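PDB 4OVD: peptidoglycan glycosyltransferase from Atopobium parvulum, which belongs to the penicillin-binding proteins, cell-envelope proteins of bacteria, and pairs a dimerisation domain with a penicillin-binding domain. Local coordinates for residues 297-300 against 301-305; 344-347 against 348-352; 455-458 against 459-462. All coordinates share one frame; numbering follows the deposited sequence.

Contact 1. Residues 297-300 against 301-305; sequences FKVI and TTSIG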
loop_
_atom_site.group_PDB
_atom_site.type_symbol
_atom_site.label_atom_id
_atom_site.label_comp_id
_atom_site.label_asym_id
_atom_site.label_seq_id
_atom_site.Cartn_x
_atom_site.Cartn_y
_atom_site.Cartn_z
ATOM N N PHE A 297 -1.224 -3.759 -11.289
ATOM C CA PHE A 297 -1.056 -2.489 -11.950
ATOM C C PHE A 297 -2.116 -2.288 -13.092
ATOM O O PHE A 297 -2.296 -1.163 -13.581
ATOM C CB PHE A 297 0.306 -2.466 -12.591
ATOM C CG PHE A 297 0.852 -1.085 -12.845
ATOM C CD1 PHE A 297 1.308 -0.335 -11.779
ATOM C CD2 PHE A 297 0.852 -0.521 -14.133
ATOM C CE1 PHE A 297 1.807 0.939 -11.990
ATOM C CE2 PHE A 297 1.289 0.747 -14.323
ATOM C CZ PHE A 297 1.827 1.466 -13.262
ATOM N N LYS A 298 -2.793 -3.362 -13.530
ATOM C CA LYS A 298 -3.682 -3.249 -14.681
ATOM C C LYS A 298 -4.853 -2.293 -14.457
ATOM O O LYS A 298 -5.453 -1.853 -15.392
ATOM C CB LYS A 298 -4.184 -4.597 -15.095
ATOM C CG LYS A 298 -3.060 -5.499 -15.512
ATOM C CD LYS A 298 -3.573 -6.849 -15.917
ATOM C CE LYS A 298 -2.408 -7.800 -16.119
ATOM N NZ LYS A 298 -2.855 -9.121 -16.515
ATOM N N VAL A 299 -5.170 -1.988 -13.219
ATOM C CA VAL A 299 -6.226 -1.026 -12.887
ATOM C C VAL A 299 -5.789 0.392 -13.302
ATOM O O VAL A 299 -6.607 1.225 -13.710
ATOM C CB VAL A 299 -6.479 -1.139 -11.391
ATOM C CG1 VAL A 299 -7.260 0.061 -10.898
ATOM C CG2 VAL A 299 -7.220 -2.457 -11.124
ATOM N N ILE A 300 -4.482 0.647 -13.212
ATOM C CA ILE A 300 -3.903 1.925 -13.641
ATOM C C ILE A 300 -3.956 2.024 -15.159
ATOM O O ILE A 300 -4.407 2.985 -15.725
ATOM C CB ILE A 300 -2.462 2.049 -13.067
ATOM C CG1 ILE A 300 -2.638 2.203 -11.556
ATOM C CG2 ILE A 300 -1.769 3.269 -13.548
ATOM C CD1 ILE A 300 -1.469 1.850 -10.724
ATOM N N THR A 301 -3.495 0.995 -15.840
ATOM C CA THR A 301 -3.525 0.978 -17.284
ATOM C C THR A 301 -4.935 1.161 -17.819
ATOM O O THR A 301 -5.154 1.915 -18.792
ATOM C CB THR A 301 -2.983 -0.340 -17.772
ATOM O OG1 THR A 301 -1.656 -0.486 -17.214
ATOM C CG2 THR A 301 -3.077 -0.416 -19.323
ATOM N N THR A 302 -5.920 0.464 -17.243
ATOM C CA THR A 302 -7.280 0.613 -17.794
ATOM C C THR A 302 -7.853 1.957 -17.437
ATOM O O THR A 302 -8.610 2.541 -18.231
ATOM C CB THR A 302 -8.194 -0.537 -17.342
ATOM O OG1 THR A 302 -8.038 -0.685 -15.932
ATOM C CG2 THR A 302 -7.710 -1.852 -17.872
ATOM N N SER A 303 -7.572 2.438 -16.233
ATOM C CA SER A 303 -8.018 3.783 -15.878
ATOM C C SER A 303 -7.529 4.860 -16.859
ATOM O O SER A 303 -8.280 5.755 -17.256
ATOM C CB SER A 303 -7.526 4.145 -14.502
ATOM O OG SER A 303 -8.190 3.296 -13.611
ATOM N N ILE A 304 -6.270 4.796 -17.236
ATOM C CA ILE A 304 -5.714 5.750 -18.160
ATOM C C ILE A 304 -6.412 5.763 -19.525
ATOM O O ILE A 304 -6.695 6.834 -20.041
ATOM C CB ILE A 304 -4.206 5.488 -18.328
ATOM C CG1 ILE A 304 -3.479 5.811 -17.041
ATOM C CG2 ILE A 304 -3.623 6.359 -19.427
ATOM C CD1 ILE A 304 -2.030 5.273 -17.074
ATOM N N GLY A 305 -6.688 4.576 -20.077
ATOM C CA GLY A 305 -7.360 4.447 -21.320
ATOM C C GLY A 305 -8.775 4.976 -21.259
ATOM O O GLY A 305 -9.225 5.790 -22.086
#

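Contact 2. Residues 344-347 against 348-352; sequences VREM and LRRSS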
loop_
_atom_site.group_PDB
_atom_site.type_symbol
_atom_site.label_atom_id
_atom_site.label_comp_id
_atom_site.label_asym_id
_atom_site.label_seq_id
_atom_site.Cartn_x
_atom_site.Cartn_y
_atom_site.Cartn_z
ATOM N N VAL A 344 -12.618 -5.186 -22.480
ATOM C CA VAL A 344 -11.642 -4.660 -21.556
ATOM C C VAL A 344 -11.983 -5.260 -20.193
ATOM O O VAL A 344 -11.096 -5.637 -19.428
ATOM C CB VAL A 344 -11.647 -3.134 -21.489
ATOM C CG1 VAL A 344 -10.697 -2.641 -20.381
ATOM C CG2 VAL A 344 -11.252 -2.547 -22.837
ATOM N N ARG A 345 -13.264 -5.295 -19.867
ATOM C CA ARG A 345 -13.750 -5.946 -18.608
ATOM C C ARG A 345 -13.202 -7.393 -18.522
ATOM O O ARG A 345 -12.617 -7.817 -17.528
ATOM C CB ARG A 345 -15.277 -5.969 -18.545
ATOM C CG ARG A 345 -15.820 -6.666 -17.310
ATOM C CD ARG A 345 -17.322 -6.862 -17.429
ATOM N NE ARG A 345 -18.042 -5.625 -17.677
ATOM C CZ ARG A 345 -18.303 -4.731 -16.733
ATOM N NH1 ARG A 345 -17.957 -4.957 -15.453
ATOM N NH2 ARG A 345 -18.970 -3.634 -17.047
ATOM N N GLU A 346 -13.321 -8.125 -19.582
ATOM C CA GLU A 346 -12.795 -9.508 -19.574
ATOM C C GLU A 346 -11.276 -9.576 -19.410
ATOM O O GLU A 346 -10.781 -10.468 -18.771
ATOM C CB GLU A 346 -13.216 -10.173 -20.870
ATOM C CG GLU A 346 -12.700 -11.587 -21.064
ATOM C CD GLU A 346 -13.141 -12.550 -20.003
ATOM O OE1 GLU A 346 -14.103 -12.210 -19.221
ATOM O OE2 GLU A 346 -12.488 -13.626 -19.953
HETATM N N MSE A 347 -10.513 -8.644 -19.987
HETATM C CA MSE A 347 -9.042 -8.710 -19.863
HETATM C C MSE A 347 -8.684 -8.549 -18.421
HETATM O O MSE A 347 -7.737 -9.216 -17.916
HETATM C CB MSE A 347 -8.392 -7.585 -20.656
HETATM C CG MSE A 347 -8.683 -7.718 -22.109
HETATM SE SE MSE A 347 -7.949 -6.132 -23.060
HETATM C CE MSE A 347 -9.001 -6.184 -24.688
ATOM N N LEU A 348 -9.437 -7.739 -17.716
ATOM C CA LEU A 348 -9.236 -7.575 -16.313
ATOM C C LEU A 348 -9.717 -8.771 -15.470
ATOM O O LEU A 348 -9.073 -9.159 -14.553
ATOM C CB LEU A 348 -9.875 -6.288 -15.859
ATOM C CG LEU A 348 -9.146 -5.569 -14.754
ATOM C CD1 LEU A 348 -7.849 -4.999 -15.229
ATOM C CD2 LEU A 348 -9.979 -4.525 -14.058
ATOM N N ARG A 349 -10.860 -9.323 -15.810
ATOM C CA ARG A 349 -11.425 -10.447 -15.109
ATOM C C ARG A 349 -10.434 -11.606 -15.058
ATOM O O ARG A 349 -10.103 -12.084 -14.023
ATOM C CB ARG A 349 -12.690 -10.875 -15.786
ATOM C CG ARG A 349 -13.442 -11.958 -15.068
ATOM C CD ARG A 349 -14.523 -12.558 -15.930
ATOM N NE ARG A 349 -13.998 -13.352 -17.004
ATOM C CZ ARG A 349 -13.550 -14.584 -16.869
ATOM N NH1 ARG A 349 -13.574 -15.199 -15.700
ATOM N NH2 ARG A 349 -13.076 -15.198 -17.908
ATOM N N ARG A 350 -9.943 -11.998 -16.211
ATOM C CA ARG A 350 -8.943 -13.033 -16.331
ATOM C C ARG A 350 -7.468 -12.602 -16.221
ATOM O O ARG A 350 -6.587 -13.411 -16.246
ATOM C CB ARG A 350 -9.175 -13.767 -17.626
ATOM C CG ARG A 350 -8.710 -13.059 -18.842
ATOM C CD ARG A 350 -8.705 -13.976 -20.046
ATOM N NE ARG A 350 -9.982 -14.622 -20.272
ATOM C CZ ARG A 350 -10.131 -15.887 -20.605
ATOM N NH1 ARG A 350 -9.077 -16.655 -20.759
ATOM N NH2 ARG A 350 -11.328 -16.380 -20.788
ATOM N N SER A 351 -7.226 -11.324 -16.092
ATOM C CA SER A 351 -5.898 -10.796 -16.010
ATOM C C SER A 351 -5.062 -11.163 -17.202
ATOM O O SER A 351 -4.064 -11.812 -17.090
ATOM C CB SER A 351 -5.223 -11.198 -14.728
ATOM O OG SER A 351 -4.272 -10.248 -14.417
ATOM N N SER A 352 -5.490 -10.735 -18.357
ATOM C CA SER A 352 -4.693 -10.991 -19.598
ATOM C C SER A 352 -3.560 -9.971 -19.812
ATOM O O SER A 352 -3.801 -8.766 -20.063
ATOM C CB SER A 352 -5.638 -10.872 -20.783
ATOM O OG SER A 352 -4.997 -10.881 -22.060
#

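Contact 3. Residues 455-458 against 459-462; sequences VISS and STAS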
loop_
_atom_site.group_PDB
_atom_site.type_symbol
_atom_site.label_atom_id
_atom_site.label_comp_id
_atom_site.label_asym_id
_atom_site.label_seq_id
_atom_site.Cartn_x
_atom_site.Cartn_y
_atom_site.Cartn_z
ATOM N N VAL A 455 -7.085 12.769 -10.246
ATOM C CA VAL A 455 -6.346 12.002 -11.234
ATOM C C VAL A 455 -7.202 11.607 -12.423
ATOM O O VAL A 455 -6.778 11.712 -13.546
ATOM C CB VAL A 455 -5.696 10.779 -10.521
ATOM C CG1 VAL A 455 -4.935 9.924 -11.482
ATOM C CG2 VAL A 455 -4.781 11.295 -9.443
ATOM N N ILE A 456 -8.371 11.073 -12.152
ATOM C CA ILE A 456 -9.327 10.684 -13.179
ATOM C C ILE A 456 -10.702 11.234 -12.787
ATOM O O ILE A 456 -10.916 11.638 -11.636
ATOM C CB ILE A 456 -9.425 9.160 -13.300
ATOM C CG1 ILE A 456 -9.752 8.563 -11.960
ATOM C CG2 ILE A 456 -8.115 8.560 -13.815
ATOM C CD1 ILE A 456 -9.784 7.078 -11.988
ATOM N N SER A 457 -11.640 11.245 -13.718
ATOM C CA SER A 457 -13.013 11.688 -13.376
ATOM C C SER A 457 -13.744 10.627 -12.555
ATOM O O SER A 457 -13.358 9.454 -12.521
ATOM C CB SER A 457 -13.831 11.868 -14.638
ATOM O OG SER A 457 -14.026 10.629 -15.280
ATOM N N SER A 458 -14.868 11.009 -11.971
ATOM C CA SER A 458 -15.660 10.090 -11.187
ATOM C C SER A 458 -16.278 9.046 -12.090
ATOM O O SER A 458 -16.550 7.932 -11.638
ATOM C CB SER A 458 -16.774 10.812 -10.387
ATOM O OG SER A 458 -17.519 11.632 -11.236
ATOM N N SER A 459 -16.568 9.416 -13.333
ATOM C CA SER A 459 -17.124 8.434 -14.260
ATOM C C SER A 459 -16.104 7.330 -14.535
ATOM O O SER A 459 -16.472 6.159 -14.581
ATOM C CB SER A 459 -17.593 9.060 -15.558
ATOM O OG SER A 459 -16.560 9.767 -16.201
ATOM N N THR A 460 -14.859 7.692 -14.821
ATOM C CA THR A 460 -13.813 6.687 -15.027
ATOM C C THR A 460 -13.676 5.803 -13.792
ATOM O O THR A 460 -13.593 4.614 -13.950
ATOM C CB THR A 460 -12.502 7.387 -15.348
ATOM O OG1 THR A 460 -12.706 8.170 -16.531
ATOM C CG2 THR A 460 -11.401 6.412 -15.515
ATOM N N ALA A 461 -13.633 6.406 -12.579
ATOM C CA ALA A 461 -13.562 5.696 -11.337
ATOM C C ALA A 461 -14.679 4.691 -11.209
ATOM O O ALA A 461 -14.429 3.561 -10.843
ATOM C CB ALA A 461 -13.554 6.611 -10.145
ATOM N N SER A 462 -15.891 5.084 -11.558
ATOM C CA SER A 462 -17.014 4.192 -11.539
ATOM C C SER A 462 -16.896 3.040 -12.537
ATOM O O SER A 462 -17.287 1.948 -12.227
ATOM C CB SER A 462 -18.313 4.967 -11.884
ATOM O OG SER A 462 -18.539 5.906 -10.876
#

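Contact 1. Residues 297-300 against 301-305
Thr-302 N, Ser-303 N and Ile-304 N each turn back four residues along one unbroken helix to bond Lys-298 O, Val-299 O and Ile-300 O. The bond that opens this series, Thr-301 N to Phe-297 O, is weak at 3.3 Å. Two of the hydroxyls fold onto the same carbonyls. Ser-303 OG lies beside its own backbone N (chi1 -67°), which brings it within 2.6 Å of Val-299 O, so this oxygen takes both the amide and the hydroxyl of one residue. Thr-302 OG1 sits 2.9 Å from Lys-298 O but also bonds Glu-464. On another flank Ile-300 CB stands 4.1 Å over the centre of the Phe-297 ring, and Ile-300 CG2 meets Ile-304 CD1 at 4.1 Å. Thr-301 OG1 approaches Phe-297 CD2 obliquely, while its hydrogen bond goes to Ala-409 O. Helices 353-364, 366-375 and 418-429 pack round this part of the helix, which is buried. Lys-298, buried against Met-356 and Phe-410, runs out straight beyond CB and carries NZ to Ser-351 OG and Asn-353 OD1. With Ser-295 it makes up the SxxK motif, near the N-terminal end of this helix as in other penicillin-binding proteins.

Contact 2. Residues 344-347 against 348-352
Leu-348 N, Arg-349 N and Arg-350 N bond back to Val-344 O, Arg-345 O and Glu-346 O in helical fashion before a Schellman motif ends the helix, with Ser-351 at positive phi and Ser-352 N bonded to Met-347 O at 2.7 Å. On the outer flank Glu-346 is shared by two arginines in a salt-bridge network. Its chain, bent at chi2 (60°), curls the carboxylate back alongside Arg-349. The two groups run side by side with their planes only 29° apart: Arg-349 NE reaches Glu-346 OE1 at 2.5 Å, short enough that the exact length is doubtful, and Arg-349 NH2 meets the syn lone pair of Glu-346 OE2 at 2.6 Å. Arg-349 NH1 is turned to Glu-474 O instead. Inward, the selenomethionine Met-347 lies against Phe-317 and Ile-319, and Leu-348 packs on Met-467. Ser-351 OG, besides Lys-298, bonds Lys-490, and Ser-352 OG, N-cap of the next helix, bonds Asp-332 and Gly-355 N. Arg-350 crosses Glu-346 with its guanidinium turned 61° from the carboxylate; its NE meets Glu-346 OE2 on the anti side, somewhat out of the carboxylate plane, at 2.7 Å, and its NH2 adds a weak bond of 3.1 Å to that oxygen.

Contact 3. Residues 455-458 against 459-462
Ile-456 and Ser-457 meet Thr-460 and Ala-461 where the chain leaves a loop and winds into helix 458-474, with Ser-457 at the N-cap. The tight side is apolar. Ile-456 lays its CD1 obliquely across Thr-460, 3.9 Å from CG2, and reaches on to Ala-461 CB at 4.2 Å. Its CG1 sits between the backbone N and the carbonyl carbon (chi1 55°), a setting that carries CD1 over the first turn. Phe-376 also touches Ile-456, and Val-306 of helix 298-307 lies against Thr-460. Behind this patch the first helical bond closes, Ala-461 N to Ser-457 O at 3.1 Å.

The other side faces solvent and is made of hydroxyls, though it is not loosely bonded. Ser-459 and Ser-462 are exposed, and a neighbouring molecule in the crystal touches both. Ser-462 N and Ser-462 OG both hydrogen-bond Ser-458 O, each at 2.9 Å, from opposite faces of its plane. Ser-457 OG lies between the two sides, 2.8 Å from Ser-459 OG and 3.1 Å from Thr-460 OG1.

Asp-307 OD1 receives both Thr-460 OG1 and Ser-457 N, so a carboxylate stands at the start of the helix. Its negative charge would probably suit the positive end of the helix dipole, and the carboxylate closes a row of hydroxyls that runs from solvent-facing Ser-459 through Ser-457 to buried Thr-460.

Overall arrangement
Along the chain the three contacts follow in the order 1, 2, 3, all within the penicillin-binding domain. Contact 1, on helix 298-307, sits in the middle: its centre is about 11 Å from the centres of both others, which are about 19 Å from each other and do not touch. On one side it meets contact 2, through Lys-298 and, a turn later, Thr-302 on Val-344; further along, Ser-303 O lies against Thr-460 of contact 3. Helix 458-474, begun in contact 3, also packs against helix 344-350. The SxxK lysine on helix 298-307 thus meets the SxN motif, Ser-351 to Asn-353, at the turn between helices 344-350 and 353-364.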